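Local coordinates for 3-oxoacyl-[acyl-carrier-protein] synthase 3 (Micrococcus luteus NCTC 2665, PDB 4EWP) that probably catalyses the first condensation of bacterial fatty acid synthesis, joining an acetyl-CoA primer to two carbons supplied by malonyl-ACP, at residues G81-F94 with V105-V119. Numbering follows the deposited sequence.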
loop_
_atom_site.group_PDB
_atom_site.type_symbol
_atom_site.label_atom_id
_atom_site.label_comp_id
_atom_site.label_asym_id
_atom_site.label_seq_id
_atom_site.Cartn_x
_atom_site.Cartn_y
_atom_site.Cartn_z
ATOM N N GLY A 81 8.430 -20.604 3.627
ATOM C CA GLY A 81 8.556 -19.179 3.368
ATOM C C GLY A 81 9.291 -18.925 2.072
ATOM O O GLY A 81 8.864 -18.106 1.242
ATOM N N SER A 82 10.389 -19.657 1.892
ATOM C CA SER A 82 11.276 -19.447 0.755
ATOM C C SER A 82 10.644 -19.778 -0.589
ATOM O O SER A 82 11.187 -19.420 -1.631
ATOM C CB SER A 82 12.577 -20.226 0.940
ATOM O OG SER A 82 12.315 -21.559 1.347
ATOM N N ASP A 83 9.508 -20.470 -0.574
ATOM C CA ASP A 83 8.779 -20.718 -1.811
ATOM C C ASP A 83 7.990 -19.498 -2.295
ATOM O O ASP A 83 7.556 -19.467 -3.445
ATOM C CB ASP A 83 7.842 -21.920 -1.668
ATOM C CG ASP A 83 8.601 -23.227 -1.459
ATOM O OD1 ASP A 83 9.555 -23.489 -2.228
ATOM O OD2 ASP A 83 8.256 -23.975 -0.520
ATOM N N LEU A 84 7.812 -18.499 -1.436
ATOM C CA LEU A 84 7.037 -17.318 -1.825
ATOM C C LEU A 84 7.836 -16.340 -2.707
ATOM O O LEU A 84 9.012 -16.109 -2.471
ATOM C CB LEU A 84 6.513 -16.588 -0.587
ATOM C CG LEU A 84 5.608 -17.359 0.373
ATOM C CD1 LEU A 84 5.468 -16.572 1.670
ATOM C CD2 LEU A 84 4.225 -17.696 -0.243
ATOM N N ASP A 85 7.183 -15.759 -3.712
ATOM C CA ASP A 85 7.838 -14.848 -4.642
ATOM C C ASP A 85 7.375 -13.420 -4.393
ATOM O O ASP A 85 7.897 -12.496 -5.013
ATOM C CB ASP A 85 7.499 -15.208 -6.093
ATOM C CG ASP A 85 7.834 -16.631 -6.432
ATOM O OD1 ASP A 85 8.829 -17.158 -5.886
ATOM O OD2 ASP A 85 7.098 -17.229 -7.245
ATOM N N ALA A 86 6.379 -13.250 -3.517
ATOM C CA ALA A 86 5.865 -11.927 -3.160
ATOM C C ALA A 86 5.007 -11.992 -1.907
ATOM O O ALA A 86 4.367 -13.013 -1.638
ATOM C CB ALA A 86 5.068 -11.334 -4.308
ATOM N N VAL A 87 4.990 -10.900 -1.151
ATOM C CA VAL A 87 4.256 -10.833 0.102
ATOM C C VAL A 87 3.462 -9.545 0.077
ATOM O O VAL A 87 4.044 -8.471 0.004
ATOM C CB VAL A 87 5.207 -10.790 1.330
ATOM C CG1 VAL A 87 4.429 -10.565 2.600
ATOM C CG2 VAL A 87 6.042 -12.066 1.435
ATOM N N ILE A 88 2.136 -9.647 0.110
ATOM C CA ILE A 88 1.283 -8.464 0.087
ATOM C C ILE A 88 0.508 -8.397 1.387
ATOM O O ILE A 88 -0.221 -9.330 1.746
ATOM C CB ILE A 88 0.278 -8.487 -1.086
ATOM C CG1 ILE A 88 1.005 -8.643 -2.419
ATOM C CG2 ILE A 88 -0.559 -7.226 -1.096
ATOM C CD1 ILE A 88 0.076 -8.716 -3.616
ATOM N N VAL A 89 0.678 -7.301 2.110
ATOM C CA VAL A 89 -0.012 -7.154 3.382
ATOM C C VAL A 89 -0.996 -6.001 3.286
ATOM O O VAL A 89 -0.623 -4.850 3.039
ATOM C CB VAL A 89 0.955 -6.914 4.545
ATOM C CG1 VAL A 89 0.177 -6.453 5.771
ATOM C CG2 VAL A 89 1.786 -8.167 4.817
ATOM N N SER A 90 -2.266 -6.317 3.465
ATOM C CA SER A 90 -3.288 -5.304 3.351
ATOM C C SER A 90 -3.756 -4.896 4.737
ATOM O O SER A 90 -4.418 -5.666 5.420
ATOM C CB SER A 90 -4.426 -5.830 2.496
ATOM O OG SER A 90 -5.537 -4.985 2.641
ATOM N N THR A 91 -3.393 -3.684 5.152
ATOM C CA THR A 91 -3.667 -3.207 6.501
ATOM C C THR A 91 -3.631 -1.685 6.549
ATOM O O THR A 91 -2.918 -1.060 5.770
ATOM C CB THR A 91 -2.603 -3.717 7.488
ATOM O OG1 THR A 91 -2.909 -3.262 8.810
ATOM C CG2 THR A 91 -1.236 -3.178 7.123
ATOM N N VAL A 92 -4.375 -1.088 7.477
ATOM C CA VAL A 92 -4.300 0.356 7.702
ATOM C C VAL A 92 -3.978 0.678 9.145
ATOM O O VAL A 92 -4.084 1.827 9.558
ATOM C CB VAL A 92 -5.629 1.074 7.350
ATOM C CG1 VAL A 92 -5.962 0.916 5.877
ATOM C CG2 VAL A 92 -6.786 0.565 8.236
ATOM N N THR A 93 -3.600 -0.324 9.931
ATOM C CA THR A 93 -3.439 -0.081 11.369
ATOM C C THR A 93 -2.012 -0.266 11.876
ATOM O O THR A 93 -1.747 -0.086 13.059
ATOM C CB THR A 93 -4.430 -0.931 12.220
ATOM O OG1 THR A 93 -4.464 -2.282 11.738
ATOM C CG2 THR A 93 -5.818 -0.365 12.125
ATOM N N PHE A 94 -1.089 -0.626 10.989
ATOM C CA PHE A 94 0.312 -0.723 11.376
ATOM C C PHE A 94 0.809 0.698 11.655
ATOM O O PHE A 94 0.784 1.550 10.769
ATOM C CB PHE A 94 1.100 -1.394 10.253
ATOM C CG PHE A 94 2.548 -1.702 10.587
ATOM C CD1 PHE A 94 3.579 -1.202 9.786
ATOM C CD2 PHE A 94 2.876 -2.525 11.654
ATOM C CE1 PHE A 94 4.913 -1.520 10.050
ATOM C CE2 PHE A 94 4.205 -2.837 11.932
ATOM C CZ PHE A 94 5.225 -2.343 11.129
ATOM N N VAL A 105 7.001 -9.204 8.020
ATOM C CA VAL A 105 6.350 -10.491 7.836
ATOM C C VAL A 105 7.209 -11.397 6.955
ATOM O O VAL A 105 7.476 -12.555 7.307
ATOM C CB VAL A 105 4.929 -10.335 7.235
ATOM C CG1 VAL A 105 4.285 -11.709 6.928
ATOM C CG2 VAL A 105 4.036 -9.509 8.169
ATOM N N ALA A 106 7.659 -10.854 5.825
ATOM C CA ALA A 106 8.467 -11.611 4.871
ATOM C C ALA A 106 9.670 -12.202 5.568
ATOM O O ALA A 106 10.005 -13.372 5.364
ATOM C CB ALA A 106 8.916 -10.721 3.721
ATOM N N HIS A 107 10.306 -11.388 6.412
ATOM C CA HIS A 107 11.498 -11.819 7.129
ATOM C C HIS A 107 11.184 -12.905 8.143
ATOM O O HIS A 107 11.871 -13.922 8.190
ATOM C CB HIS A 107 12.193 -10.659 7.840
ATOM C CG HIS A 107 13.267 -11.110 8.776
ATOM N ND1 HIS A 107 14.359 -11.840 8.350
ATOM C CD2 HIS A 107 13.397 -10.981 10.114
ATOM C CE1 HIS A 107 15.124 -12.125 9.387
ATOM N NE2 HIS A 107 14.567 -11.613 10.469
ATOM N N GLU A 108 10.142 -12.683 8.944
ATOM C CA GLU A 108 9.795 -13.598 10.033
ATOM C C GLU A 108 9.457 -14.981 9.507
ATOM O O GLU A 108 9.779 -15.987 10.146
ATOM C CB GLU A 108 8.602 -13.075 10.839
ATOM C CG GLU A 108 8.675 -11.617 11.270
ATOM C CD GLU A 108 9.627 -11.391 12.424
ATOM O OE1 GLU A 108 10.332 -12.353 12.807
ATOM O OE2 GLU A 108 9.663 -10.251 12.949
ATOM N N ILE A 109 8.793 -15.039 8.354
ATOM C CA ILE A 109 8.340 -16.327 7.836
ATOM C C ILE A 109 9.352 -16.962 6.908
ATOM O O ILE A 109 9.086 -18.006 6.327
ATOM C CB ILE A 109 6.975 -16.248 7.114
ATOM C CG1 ILE A 109 7.093 -15.455 5.807
ATOM C CG2 ILE A 109 5.905 -15.683 8.051
ATOM C CD1 ILE A 109 5.763 -15.208 5.116
ATOM N N GLY A 110 10.515 -16.338 6.758
ATOM C CA GLY A 110 11.558 -16.941 5.944
ATOM C C GLY A 110 11.399 -16.759 4.442
ATOM O O GLY A 110 11.961 -17.540 3.665
ATOM N N ALA A 111 10.660 -15.723 4.037
ATOM C CA ALA A 111 10.441 -15.402 2.618
ATOM C C ALA A 111 11.515 -14.514 1.972
ATOM O O ALA A 111 11.498 -14.316 0.747
ATOM C CB ALA A 111 9.080 -14.757 2.427
ATOM N N THR A 112 12.422 -13.956 2.775
ATOM C CA THR A 112 13.512 -13.165 2.215
ATOM C C THR A 112 14.179 -13.986 1.115
ATOM O O THR A 112 14.431 -15.173 1.296
ATOM C CB THR A 112 14.541 -12.781 3.289
ATOM O OG1 THR A 112 13.875 -12.089 4.343
ATOM C CG2 THR A 112 15.640 -11.856 2.709
ATOM N N PRO A 113 14.484 -13.352 -0.026
ATOM C CA PRO A 113 14.351 -11.911 -0.266
ATOM C C PRO A 113 13.141 -11.506 -1.113
ATOM O O PRO A 113 13.227 -10.488 -1.819
ATOM C CB PRO A 113 15.637 -11.597 -1.044
ATOM C CG PRO A 113 15.780 -12.806 -1.934
ATOM C CD PRO A 113 15.254 -13.999 -1.107
ATOM N N ALA A 114 12.028 -12.233 -1.028
ATOM C CA ALA A 114 10.825 -11.838 -1.774
ATOM C C ALA A 114 10.434 -10.369 -1.563
ATOM O O ALA A 114 10.553 -9.836 -0.451
ATOM C CB ALA A 114 9.661 -12.749 -1.449
ATOM N N PRO A 115 9.984 -9.702 -2.640
ATOM C CA PRO A 115 9.446 -8.337 -2.531
ATOM C C PRO A 115 8.246 -8.352 -1.576
ATOM O O PRO A 115 7.495 -9.326 -1.514
ATOM C CB PRO A 115 8.990 -8.016 -3.964
ATOM C CG PRO A 115 8.781 -9.384 -4.611
ATOM C CD PRO A 115 9.847 -10.254 -4.001
ATOM N N ALA A 116 8.072 -7.271 -0.837
ATOM C CA ALA A 116 7.113 -7.229 0.243
ATOM C C ALA A 116 6.628 -5.802 0.342
ATOM O O ALA A 116 7.448 -4.885 0.449
ATOM C CB ALA A 116 7.798 -7.637 1.542
ATOM N N TYR A 117 5.311 -5.600 0.303
ATOM C CA TYR A 117 4.756 -4.251 0.472
ATOM C C TYR A 117 3.388 -4.281 1.135
ATOM O O TYR A 117 2.685 -5.292 1.058
ATOM C CB TYR A 117 4.662 -3.522 -0.874
ATOM C CG TYR A 117 3.752 -4.158 -1.928
ATOM C CD1 TYR A 117 2.457 -3.698 -2.139
ATOM C CD2 TYR A 117 4.212 -5.186 -2.741
ATOM C CE1 TYR A 117 1.642 -4.270 -3.124
ATOM C CE2 TYR A 117 3.413 -5.750 -3.716
ATOM C CZ TYR A 117 2.143 -5.291 -3.909
ATOM O OH TYR A 117 1.373 -5.864 -4.886
ATOM N N ASP A 118 3.014 -3.177 1.777
ATOM C CA ASP A 118 1.674 -3.027 2.343
ATOM C C ASP A 118 0.815 -2.292 1.328
ATOM O O ASP A 118 1.329 -1.504 0.527
ATOM C CB ASP A 118 1.684 -2.193 3.630
ATOM C CG ASP A 118 2.438 -2.858 4.776
ATOM O OD1 ASP A 118 2.887 -4.028 4.641
ATOM O OD2 ASP A 118 2.578 -2.193 5.831
ATOM N N VAL A 119 -0.489 -2.551 1.382
ATOM C CA VAL A 119 -1.474 -1.938 0.506
ATOM C C VAL A 119 -2.519 -1.224 1.363
ATOM O O VAL A 119 -2.855 -1.686 2.452
ATOM C CB VAL A 119 -2.181 -3.015 -0.343
ATOM C CG1 VAL A 119 -3.562 -2.566 -0.752
ATOM C CG2 VAL A 119 -1.346 -3.366 -1.554
HETATM O O HOH W 1 11.639 -16.216 -1.043
HETATM O O HOH W 2 -5.775 -2.243 2.980
#
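Val87 and Val89 each use both N-H and C=O on the parallel stretch 115-119: Val87 N bonds Pro115 O, Tyr117 N bonds Val87 O, Val89 N bonds Tyr117 O and Val119 N bonds Val89 O. The strand axes pass 4.6 Å apart at 23°. The straightest bond, Val89 N to Tyr117 O, is almost linear at 172°. Val87, Val89, Ala116 and Asp118 face helix 101-108, whereas Ile88, Ser90, Tyr117 and Val119 face the other way. On the helix side small or beta-branched residues suit close packing: Val87 CG2 sits 3.9 Å from Ala106 CB and also meets Ala111 CB. Leu84 CD1 reaches Ile109 CD1 at 3.7 Å, the two chains crossing at about a right angle. Gly81 fits beneath the helix end because it lacks a side chain; its CA lies 3.2 Å from Ile109 O, where a beta carbon would clash. Gly110, with positive phi, closes that helix in a Schellman motif. Asp118 lies alongside Val89, OD1 3.5 Å from Val89 CB; its buried carboxylate is satisfied by the backbone N of Ala101 and Ala102. On the opposite face Tyr117 CG stands between its own backbone N and carbonyl carbon (chi1 62°), which lays the phenol beside Ile88, OH touching CD1. The hydroxyl is hydrogen-bonded to Gln132 OE1 of the same chain. Ile88 CG2 meets Val119 CG2, and an alanine in place of Ile88 would probably open a gap between Tyr117 and Val119, leaving the phenol less supported. A water joins Ser90 OG to Val119 O; the Ser90 side chain is about 8 Å from that of Cys123, a predicted active-site residue. At Asp118 the strand pairs antiparallel with the second subunit, extending the sheet. Strand 86-90, helix 101-108 and strand 116-120 thus form a beta-alpha-beta crossover at the dimer-facing edge of one of the thiolase fold's two five-stranded sheets.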